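Local coordinates for integron cassette protein Vpc_cass2 (Vibrio paracholerae, PDB 3JRT) that is of unknown function but folds almost entirely into helices, assembles as two chains and is encoded by a gene cassette of a mobile integron, at residues 119-122 and 123-126; 132-135 and 136-139; 58-61 and 62-65; 149-153 and 154-158. All blocks are in the same frame, centred on the assembly; numbering follows the deposited sequence.

Interaction 1 (119-122 and 123-126); sequences AIKK and LRNH
Lys121 and Asn125, one helical turn apart, share a nearly straight backbone bond together with a side-chain contact. Asn125 N donates to Lys121 O at 2.8 Å (N-H...O 171°). Equivalent bonds join Leu123 N to Ala119 O, Arg124 N to Ile120 O and, longer at 3.2 Å, His126 N to Lys122 O. Among the polar side chains, Arg124 turns side-on to its neighbour. Its NE and NH2 both donate to Asn125 OD1, at 3.0 and 3.1 Å, from the same face of the amide and with OD1 close to the guanidinium plane. The bends at chi2 and chi3 bring NE and NH2 round to the Asn125 amide, while NH1 keeps a weak, long ion pair with Glu87. The van der Waals contacts are lighter. Lys121 CG, anti to the backbone N (chi1 -159°), lies 3.8 Å from Asn125 ND2, the two side chains crossing at a slant, and the extended lysine chain leads away from there. On the buried side Ala119 CB meets Leu123 CD1 at 4.4 Å, next to Glu146 of helix 140-151. These repeated bonds from residue i+4 back to i are the signature of a regular alpha helix, here most of helix 118-128.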
loop_
_atom_site.group_PDB
_atom_site.type_symbol
_atom_site.label_atom_id
_atom_site.label_comp_id
_atom_site.label_asym_id
_atom_site.label_seq_id
_atom_site.Cartn_x
_atom_site.Cartn_y
_atom_site.Cartn_z
ATOM N N ALA A 119 8.699 13.965 4.841
ATOM C CA ALA A 119 7.748 13.036 5.438
ATOM C C ALA A 119 7.418 11.888 4.452
ATOM O O ALA A 119 7.198 10.734 4.854
ATOM C CB ALA A 119 6.480 13.776 5.866
ATOM N N ILE A 120 7.407 12.208 3.162
ATOM C CA ILE A 120 7.097 11.227 2.126
ATOM C C ILE A 120 8.033 10.026 2.173
ATOM O O ILE A 120 7.589 8.884 2.255
ATOM C CB ILE A 120 7.119 11.847 0.725
ATOM C CG1 ILE A 120 5.951 12.828 0.579
ATOM C CG2 ILE A 120 7.005 10.737 -0.361
ATOM C CD1 ILE A 120 5.808 13.449 -0.816
ATOM N N LYS A 121 9.330 10.298 2.148
ATOM C CA LYS A 121 10.335 9.248 2.197
ATOM C C LYS A 121 10.278 8.538 3.539
ATOM O O LYS A 121 10.333 7.310 3.600
ATOM C CB LYS A 121 11.721 9.846 1.963
ATOM C CG LYS A 121 12.779 8.874 1.493
ATOM C CD LYS A 121 14.091 9.621 1.212
ATOM C CE LYS A 121 15.109 8.749 0.489
ATOM N NZ LYS A 121 16.270 9.547 0.000
ATOM N N LYS A 122 10.154 9.305 4.616
ATOM C CA LYS A 122 10.066 8.726 5.956
ATOM C C LYS A 122 8.908 7.739 6.064
ATOM O O LYS A 122 9.066 6.641 6.584
ATOM C CB LYS A 122 9.904 9.813 7.017
ATOM C CG LYS A 122 11.079 10.748 7.166
ATOM C CD LYS A 122 10.958 11.562 8.475
ATOM C CE LYS A 122 11.855 12.782 8.450
ATOM N NZ LYS A 122 11.795 13.576 9.730
ATOM N N LEU A 123 7.736 8.136 5.583
ATOM C CA LEU A 123 6.577 7.247 5.615
ATOM C C LEU A 123 6.776 6.020 4.722
ATOM O O LEU A 123 6.506 4.887 5.133
ATOM C CB LEU A 123 5.293 8.014 5.254
ATOM C CG LEU A 123 4.843 8.989 6.356
ATOM C CD1 LEU A 123 3.990 10.140 5.826
ATOM C CD2 LEU A 123 4.086 8.237 7.433
ATOM N N ARG A 124 7.260 6.240 3.505
ATOM C CA ARG A 124 7.536 5.131 2.599
ATOM C C ARG A 124 8.434 4.097 3.280
ATOM O O ARG A 124 8.111 2.893 3.356
ATOM C CB ARG A 124 8.197 5.641 1.314
ATOM C CG ARG A 124 8.174 4.629 0.139
ATOM C CD ARG A 124 9.230 3.550 0.305
ATOM N NE ARG A 124 10.569 4.123 0.444
ATOM C CZ ARG A 124 11.339 4.481 -0.583
ATOM N NH1 ARG A 124 10.900 4.332 -1.829
ATOM N NH2 ARG A 124 12.545 4.995 -0.372
ATOM N N ASN A 125 9.563 4.583 3.780
ATOM C CA ASN A 125 10.561 3.733 4.415
ATOM C C ASN A 125 10.015 2.885 5.553
ATOM O O ASN A 125 10.319 1.694 5.651
ATOM C CB ASN A 125 11.738 4.577 4.889
ATOM C CG ASN A 125 12.608 5.026 3.741
ATOM O OD1 ASN A 125 12.526 4.467 2.646
ATOM N ND2 ASN A 125 13.454 6.036 3.978
ATOM N N HIS A 126 9.202 3.497 6.403
ATOM C CA HIS A 126 8.615 2.775 7.517
ATOM C C HIS A 126 7.687 1.693 7.015
ATOM O O HIS A 126 7.764 0.538 7.435
ATOM C CB HIS A 126 7.834 3.729 8.404
ATOM C CG HIS A 126 6.805 3.056 9.257
ATOM N ND1 HIS A 126 7.131 2.328 10.381
ATOM C CD2 HIS A 126 5.455 3.017 9.158
ATOM C CE1 HIS A 126 6.024 1.864 10.937
ATOM N NE2 HIS A 126 4.994 2.277 10.222
#

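Interaction 2 (132-135 and 136-139); sequences SDKS and KYLK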
loop_
_atom_site.group_PDB
_atom_site.type_symbol
_atom_site.label_atom_id
_atom_site.label_comp_id
_atom_site.label_asym_id
_atom_site.label_seq_id
_atom_site.Cartn_x
_atom_site.Cartn_y
_atom_site.Cartn_z
ATOM N N SER A 132 12.420 -6.503 11.071
ATOM C CA SER A 132 13.683 -6.564 11.810
ATOM C C SER A 132 14.518 -5.300 11.618
ATOM O O SER A 132 15.388 -4.992 12.433
ATOM C CB SER A 132 14.500 -7.810 11.418
ATOM O OG SER A 132 15.044 -7.706 10.106
ATOM N N ASP A 133 14.248 -4.576 10.537
ATOM C CA ASP A 133 14.969 -3.342 10.248
ATOM C C ASP A 133 14.324 -2.146 10.945
ATOM O O ASP A 133 13.450 -1.485 10.386
ATOM C CB ASP A 133 15.023 -3.105 8.742
ATOM C CG ASP A 133 15.623 -1.764 8.386
ATOM O OD1 ASP A 133 16.161 -1.090 9.295
ATOM O OD2 ASP A 133 15.545 -1.384 7.198
ATOM N N LYS A 134 14.769 -1.857 12.162
ATOM C CA LYS A 134 14.149 -0.795 12.943
ATOM C C LYS A 134 14.811 0.572 12.779
ATOM O O LYS A 134 14.501 1.503 13.506
ATOM C CB LYS A 134 14.041 -1.189 14.421
ATOM C CG LYS A 134 12.638 -1.660 14.822
ATOM C CD LYS A 134 12.365 -1.364 16.290
ATOM C CE LYS A 134 10.870 -1.364 16.616
ATOM N NZ LYS A 134 10.613 -0.938 18.037
ATOM N N SER A 135 15.704 0.706 11.809
ATOM C CA SER A 135 16.354 1.990 11.575
ATOM C C SER A 135 15.378 2.968 10.945
ATOM O O SER A 135 15.601 4.177 10.982
ATOM C CB SER A 135 17.553 1.822 10.647
ATOM O OG SER A 135 17.123 1.446 9.351
ATOM N N LYS A 136 14.303 2.432 10.368
ATOM C CA LYS A 136 13.323 3.216 9.617
ATOM C C LYS A 136 11.968 3.276 10.319
ATOM O O LYS A 136 11.034 3.904 9.830
ATOM C CB LYS A 136 13.097 2.586 8.245
ATOM C CG LYS A 136 14.343 2.122 7.523
ATOM C CD LYS A 136 13.949 1.330 6.287
ATOM C CE LYS A 136 15.121 1.099 5.349
ATOM N NZ LYS A 136 14.650 0.536 4.047
ATOM N N TYR A 137 11.859 2.605 11.457
ATOM C CA TYR A 137 10.574 2.408 12.109
ATOM C C TYR A 137 9.997 3.689 12.709
ATOM O O TYR A 137 10.669 4.394 13.460
ATOM C CB TYR A 137 10.725 1.345 13.194
ATOM C CG TYR A 137 9.446 0.963 13.899
ATOM C CD1 TYR A 137 8.511 0.143 13.279
ATOM C CD2 TYR A 137 9.182 1.404 15.196
ATOM C CE1 TYR A 137 7.341 -0.226 13.922
ATOM C CE2 TYR A 137 8.017 1.039 15.848
ATOM C CZ TYR A 137 7.098 0.224 15.204
ATOM O OH TYR A 137 5.930 -0.147 15.835
ATOM N N LEU A 138 8.745 3.987 12.384
ATOM C CA LEU A 138 8.036 5.069 13.062
ATOM C C LEU A 138 6.972 4.505 13.998
ATOM O O LEU A 138 6.135 3.715 13.583
ATOM C CB LEU A 138 7.365 6.012 12.055
ATOM C CG LEU A 138 8.255 6.693 11.016
ATOM C CD1 LEU A 138 7.394 7.299 9.921
ATOM C CD2 LEU A 138 9.134 7.748 11.668
ATOM N N LYS A 139 6.989 4.919 15.254
ATOM C CA LYS A 139 5.892 4.572 16.146
ATOM C C LYS A 139 4.602 5.161 15.603
ATOM O O LYS A 139 4.634 6.089 14.800
ATOM C CB LYS A 139 6.153 5.094 17.555
ATOM C CG LYS A 139 7.348 4.452 18.247
ATOM C CD LYS A 139 7.523 4.993 19.670
ATOM C CE LYS A 139 8.658 4.274 20.394
ATOM N NZ LYS A 139 8.949 4.836 21.753
#
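The Tyr137 ring takes Lys134 CE over one face, 3.5 Å above the plane and offset toward the rim. CE is 3.9 Å from the ring centroid, a CH-pi contact, and comes nearest at CD2. Lysine and tyrosine run side by side in the same direction, and Tyr137 CG anti to its own N (chi1 -176°) sends the ring along the lysine chain. Both polar ends continue into the second subunit: Lys134 NZ forms a salt bridge with Glu30 of that chain, and Tyr137 OH a hydrogen bond with Glu33 of it. The ring also meets that of His126.

The other flat group is the carboxylate of Asp133. Ser135 OG donates to Asp133 OD1 at 2.7 Å, on the syn lone pair of that oxygen. Ser135 N reaches the same oxygen on the anti side at 3.1 Å, 33° out of the carboxylate plane. A backbone N two residues on held by an aspartate oxygen makes an Asx turn, which folds the loop between helix 118-128 and helix 140-151. Ser135 OG stands between its backbone N and carbonyl carbon (chi1 67°), which lets hydroxyl and amide grip OD1 together. The other oxygen, OD2, faces Lys136, whose extended chain passes obliquely across the carboxylate with CE only 3.1 Å from OD2. Lys136 NZ sits farther off, at 3.8 Å from OD2, a long salt bridge on the protein surface.

Interaction 3 (58-61 and 62-65); sequences LREP and QHQT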
loop_
_atom_site.group_PDB
_atom_site.type_symbol
_atom_site.label_atom_id
_atom_site.label_comp_id
_atom_site.label_asym_id
_atom_site.label_seq_id
_atom_site.Cartn_x
_atom_site.Cartn_y
_atom_site.Cartn_z
ATOM N N LEU A 58 -17.561 8.877 9.845
ATOM C CA LEU A 58 -16.243 8.310 10.079
ATOM C C LEU A 58 -15.324 9.230 10.878
ATOM O O LEU A 58 -14.252 8.813 11.313
ATOM C CB LEU A 58 -15.574 7.866 8.775
ATOM C CG LEU A 58 -16.210 6.602 8.209
ATOM C CD1 LEU A 58 -15.528 6.164 6.908
ATOM C CD2 LEU A 58 -16.189 5.477 9.266
ATOM N N ARG A 59 -15.749 10.468 11.093
ATOM C CA ARG A 59 -14.962 11.406 11.892
ATOM C C ARG A 59 -15.338 11.357 13.376
ATOM O O ARG A 59 -14.813 12.122 14.188
ATOM C CB ARG A 59 -15.092 12.833 11.341
ATOM C CG ARG A 59 -14.344 13.038 10.027
ATOM C CD ARG A 59 -14.681 14.369 9.396
ATOM N NE ARG A 59 -14.191 14.448 8.022
ATOM C CZ ARG A 59 -14.359 15.504 7.232
ATOM N NH1 ARG A 59 -15.009 16.572 7.686
ATOM N NH2 ARG A 59 -13.881 15.496 5.992
ATOM N N GLU A 60 -16.259 10.465 13.721
ATOM C CA GLU A 60 -16.673 10.304 15.114
ATOM C C GLU A 60 -15.650 9.478 15.890
ATOM O O GLU A 60 -14.920 8.674 15.302
ATOM C CB GLU A 60 -18.059 9.685 15.190
ATOM C CG GLU A 60 -19.136 10.625 14.709
ATOM C CD GLU A 60 -20.482 9.955 14.623
ATOM O OE1 GLU A 60 -20.578 8.774 15.009
ATOM O OE2 GLU A 60 -21.441 10.607 14.167
ATOM N N PRO A 61 -15.568 9.700 17.208
ATOM C CA PRO A 61 -14.532 9.061 18.034
ATOM C C PRO A 61 -14.516 7.525 17.972
ATOM O O PRO A 61 -13.436 6.936 17.991
ATOM C CB PRO A 61 -14.872 9.531 19.445
ATOM C CG PRO A 61 -15.647 10.817 19.246
ATOM C CD PRO A 61 -16.434 10.595 17.990
ATOM N N GLN A 62 -15.677 6.885 17.877
ATOM C CA GLN A 62 -15.711 5.426 17.889
ATOM C C GLN A 62 -15.165 4.842 16.583
ATOM O O GLN A 62 -14.927 3.639 16.494
ATOM C CB GLN A 62 -17.121 4.897 18.202
ATOM C CG GLN A 62 -18.119 5.095 17.071
ATOM C CD GLN A 62 -18.772 6.461 17.074
ATOM O OE1 GLN A 62 -18.243 7.432 17.629
ATOM N NE2 GLN A 62 -19.945 6.542 16.452
ATOM N N HIS A 63 -14.942 5.699 15.584
ATOM C CA HIS A 63 -14.408 5.254 14.290
ATOM C C HIS A 63 -12.989 5.702 14.013
ATOM O O HIS A 63 -12.509 5.560 12.889
ATOM C CB HIS A 63 -15.296 5.690 13.117
ATOM C CG HIS A 63 -16.693 5.164 13.200
ATOM N ND1 HIS A 63 -16.974 3.815 13.243
ATOM C CD2 HIS A 63 -17.886 5.805 13.269
ATOM C CE1 HIS A 63 -18.284 3.647 13.335
ATOM N NE2 HIS A 63 -18.859 4.838 13.353
ATOM N N GLN A 64 -12.320 6.245 15.022
ATOM C CA GLN A 64 -11.007 6.837 14.800
ATOM C C GLN A 64 -10.020 5.823 14.248
ATOM O O GLN A 64 -9.311 6.101 13.287
ATOM C CB GLN A 64 -10.476 7.470 16.084
ATOM C CG GLN A 64 -11.094 8.823 16.380
ATOM C CD GLN A 64 -10.517 9.471 17.619
ATOM O OE1 GLN A 64 -9.565 8.959 18.221
ATOM N NE2 GLN A 64 -11.091 10.606 18.011
ATOM N N THR A 65 -9.982 4.647 14.860
ATOM C CA THR A 65 -9.074 3.593 14.423
ATOM C C THR A 65 -9.311 3.248 12.967
ATOM O O THR A 65 -8.362 3.179 12.169
ATOM C CB THR A 65 -9.246 2.316 15.264
ATOM O OG1 THR A 65 -9.187 2.662 16.653
ATOM C CG2 THR A 65 -8.145 1.316 14.947
#
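Glu60 and Gln62 lie side by side and point the same way, their carboxylate and amide planes 35° apart. Gln62 NE2 donates to Glu60 OE1 at 2.7 Å, meeting the oxygen nearly along its C-O direction but tilted from its own amide plane. Gln62 gets there by folding back: CG sits between the backbone N and the carbonyl carbon (chi1 71°), and the chain bends again at chi2, which also places the amide oxygen OE1 3.3 Å from Glu60 CB. The inner side of this bend covers a ring, since Gln62 CG lies 3.8 Å above the plane of His63, over its centre. Leu58 crosses His63 at about a right angle, its CD2 4.0 Å from His63 CB, and Phe57 meets the same ring edge-to-face. Gln64 runs past the proline instead, with CG 3.4 Å from Pro61 O.

The backbone makes 3-10-type turns here. His63 N bonds to Glu60 O at 3.0 Å and Gln64 N to Pro61 O at 3.2 Å, both donors standing well above the carbonyl planes. The turn delivers His63 to the N-cap position of helix 64-91. At this exposed corner the chemistry implies a side-chain bond that spans the proline, with the amide N-H donor probably stabilising the negative charge of Glu60.

Interaction 4 (149-153 and 154-158); sequences KMFDG and NFADE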
loop_
_atom_site.group_PDB
_atom_site.type_symbol
_atom_site.label_atom_id
_atom_site.label_comp_id
_atom_site.label_asym_id
_atom_site.label_seq_id
_atom_site.Cartn_x
_atom_site.Cartn_y
_atom_site.Cartn_z
ATOM N N LYS A 149 2.832 16.563 8.707
ATOM C CA LYS A 149 3.917 17.243 8.008
ATOM C C LYS A 149 3.773 17.124 6.488
ATOM O O LYS A 149 4.032 18.058 5.743
ATOM C CB LYS A 149 5.278 16.684 8.445
ATOM C CG LYS A 149 5.681 17.103 9.883
ATOM C CD LYS A 149 6.999 16.461 10.284
ATOM C CE LYS A 149 7.285 16.656 11.744
ATOM N NZ LYS A 149 8.569 16.006 12.099
HETATM N N MSE A 150 3.359 15.962 6.029
HETATM C CA MSE A 150 3.297 15.736 4.600
HETATM C C MSE A 150 2.262 16.679 3.991
HETATM O O MSE A 150 2.494 17.296 2.949
HETATM C CB MSE A 150 2.936 14.280 4.331
HETATM C CG MSE A 150 3.118 13.853 2.889
HETATM SE SE MSE A 150 2.334 12.095 2.530
HETATM C CE MSE A 150 2.637 12.026 0.606
ATOM N N PHE A 151 1.127 16.802 4.670
ATOM C CA PHE A 151 0.025 17.613 4.179
ATOM C C PHE A 151 0.202 19.071 4.519
ATOM O O PHE A 151 -0.625 19.906 4.147
ATOM C CB PHE A 151 -1.294 17.115 4.752
ATOM C CG PHE A 151 -1.797 15.872 4.088
ATOM C CD1 PHE A 151 -2.382 15.934 2.838
ATOM C CD2 PHE A 151 -1.677 14.650 4.706
ATOM C CE1 PHE A 151 -2.853 14.796 2.221
ATOM C CE2 PHE A 151 -2.142 13.509 4.102
ATOM C CZ PHE A 151 -2.730 13.578 2.851
ATOM N N ASP A 152 1.288 19.362 5.232
ATOM C CA ASP A 152 1.587 20.706 5.700
ATOM C C ASP A 152 0.495 21.335 6.555
ATOM O O ASP A 152 0.303 22.545 6.535
ATOM C CB ASP A 152 1.930 21.637 4.543
ATOM C CG ASP A 152 2.797 22.801 4.986
ATOM O OD1 ASP A 152 3.967 22.545 5.356
ATOM O OD2 ASP A 152 2.312 23.956 4.986
ATOM N N GLY A 153 -0.205 20.526 7.333
ATOM C CA GLY A 153 -1.189 21.077 8.244
ATOM C C GLY A 153 -2.331 20.102 8.423
ATOM O O GLY A 153 -2.185 18.910 8.171
ATOM N N ASN A 154 -3.483 20.617 8.823
ATOM C CA ASN A 154 -4.607 19.768 9.173
ATOM C C ASN A 154 -5.578 19.559 8.019
ATOM O O ASN A 154 -6.594 18.893 8.186
ATOM C CB ASN A 154 -5.341 20.343 10.390
ATOM C CG ASN A 154 -4.470 20.352 11.636
ATOM O OD1 ASN A 154 -4.062 19.295 12.128
ATOM N ND2 ASN A 154 -4.165 21.548 12.141
ATOM N N PHE A 155 -5.255 20.131 6.861
ATOM C CA PHE A 155 -6.126 20.068 5.694
ATOM C C PHE A 155 -5.444 19.415 4.499
ATOM O O PHE A 155 -4.382 19.848 4.040
ATOM C CB PHE A 155 -6.678 21.454 5.336
ATOM C CG PHE A 155 -7.698 21.963 6.311
ATOM C CD1 PHE A 155 -8.389 21.085 7.124
ATOM C CD2 PHE A 155 -7.967 23.319 6.422
ATOM C CE1 PHE A 155 -9.335 21.548 8.046
ATOM C CE2 PHE A 155 -8.911 23.791 7.338
ATOM C CZ PHE A 155 -9.595 22.900 8.151
ATOM N N ALA A 156 -6.090 18.375 3.995
ATOM C CA ALA A 156 -5.546 17.526 2.958
ATOM C C ALA A 156 -5.750 18.082 1.542
ATOM O O ALA A 156 -5.059 17.678 0.611
ATOM C CB ALA A 156 -6.182 16.150 3.060
ATOM N N ASP A 157 -6.704 18.995 1.384
ATOM C CA ASP A 157 -7.132 19.430 0.057
ATOM C C ASP A 157 -5.966 19.791 -0.854
ATOM O O ASP A 157 -5.900 19.329 -1.976
ATOM C CB ASP A 157 -8.079 20.627 0.166
ATOM C CG ASP A 157 -9.232 20.370 1.124
ATOM O OD1 ASP A 157 -8.984 19.846 2.233
ATOM O OD2 ASP A 157 -10.386 20.702 0.776
ATOM N N GLU A 158 -5.064 20.635 -0.363
ATOM C CA GLU A 158 -3.996 21.188 -1.184
ATOM C C GLU A 158 -3.146 20.062 -1.758
ATOM O O GLU A 158 -3.011 19.929 -2.972
ATOM C CB GLU A 158 -3.133 22.142 -0.363
ATOM C CG GLU A 158 -2.158 22.990 -1.168
ATOM C CD GLU A 158 -1.571 24.160 -0.352
ATOM O OE1 GLU A 158 -2.156 24.527 0.696
ATOM O OE2 GLU A 158 -0.524 24.711 -0.768
HETATM O O HOH W 1 -2.838 19.549 1.921
HETATM O O HOH W 2 -2.786 21.742 5.257
#
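Phe151 packs on Ala156 and is joined to Phe155 through water, a local contact round the turn between helix 140-151 and helix 157-163. The first helix closes in a Schellman motif: Asp152 takes a positive phi (57°), and its N makes a weak bond back to Lys149 O. Gly153 follows with a phi of 148°, backbone angles at which a CB would be jammed against the carbonyl O of Asp152, so the lack of a side chain suits the sharp reversal. The chain then swings through Asn154 and brings Ala156 beside the last turn of the helix.

The apolar part is small. Phe151 CD1 reaches Ala156 CA at 3.5 Å, and Phe151 CE1 reaches Ala156 CB at 3.7 Å. The ring leaves the helix with CG anti to the carbonyl carbon (chi1 -77°), which turns it toward the returning chain. It also packs on Val75 of helix 64-91 and meets Phe159 edge-to-face, while Ala156 touches Trp71 of helix 64-91.

The polar part is all backbone and water. Phe151 O and Phe155 O face each other at 3.8 Å, two acceptors that cannot bond directly. Two waters bridge them, each donating to both carbonyls, which probably offsets the repulsion of the two carbonyl oxygens. Water 2 is 3.0 Å from Phe151 O and 2.8 Å from Phe155 O. Water 1 is closer to Phe155 O, at 2.6 Å, and lies in the plane of the Phe151 ring, at its edge.

How the interactions relate
From the N terminus, interaction 3 comes first, turning the chain after helix 27-53 into helix 64-91. Interaction 1 lies within helix 118-128, interaction 2 folds the following loop, and interaction 4 turns helix 140-151 into helix 157-163. All four are local and in series; none nests or crosses. Interactions 1 and 2 touch where His126 ND1 lies 3.1 Å from Leu138 N, packing the loop back on its helix. Interactions 1 and 4 touch where Ile120 CG1 meets Met150 CE at 3.4 Å, joining helices 118-128 and 140-151. Interaction 3 stands apart, its nearest atoms about 8 Å from interaction 4, yet side chains of both pack on helix 64-91.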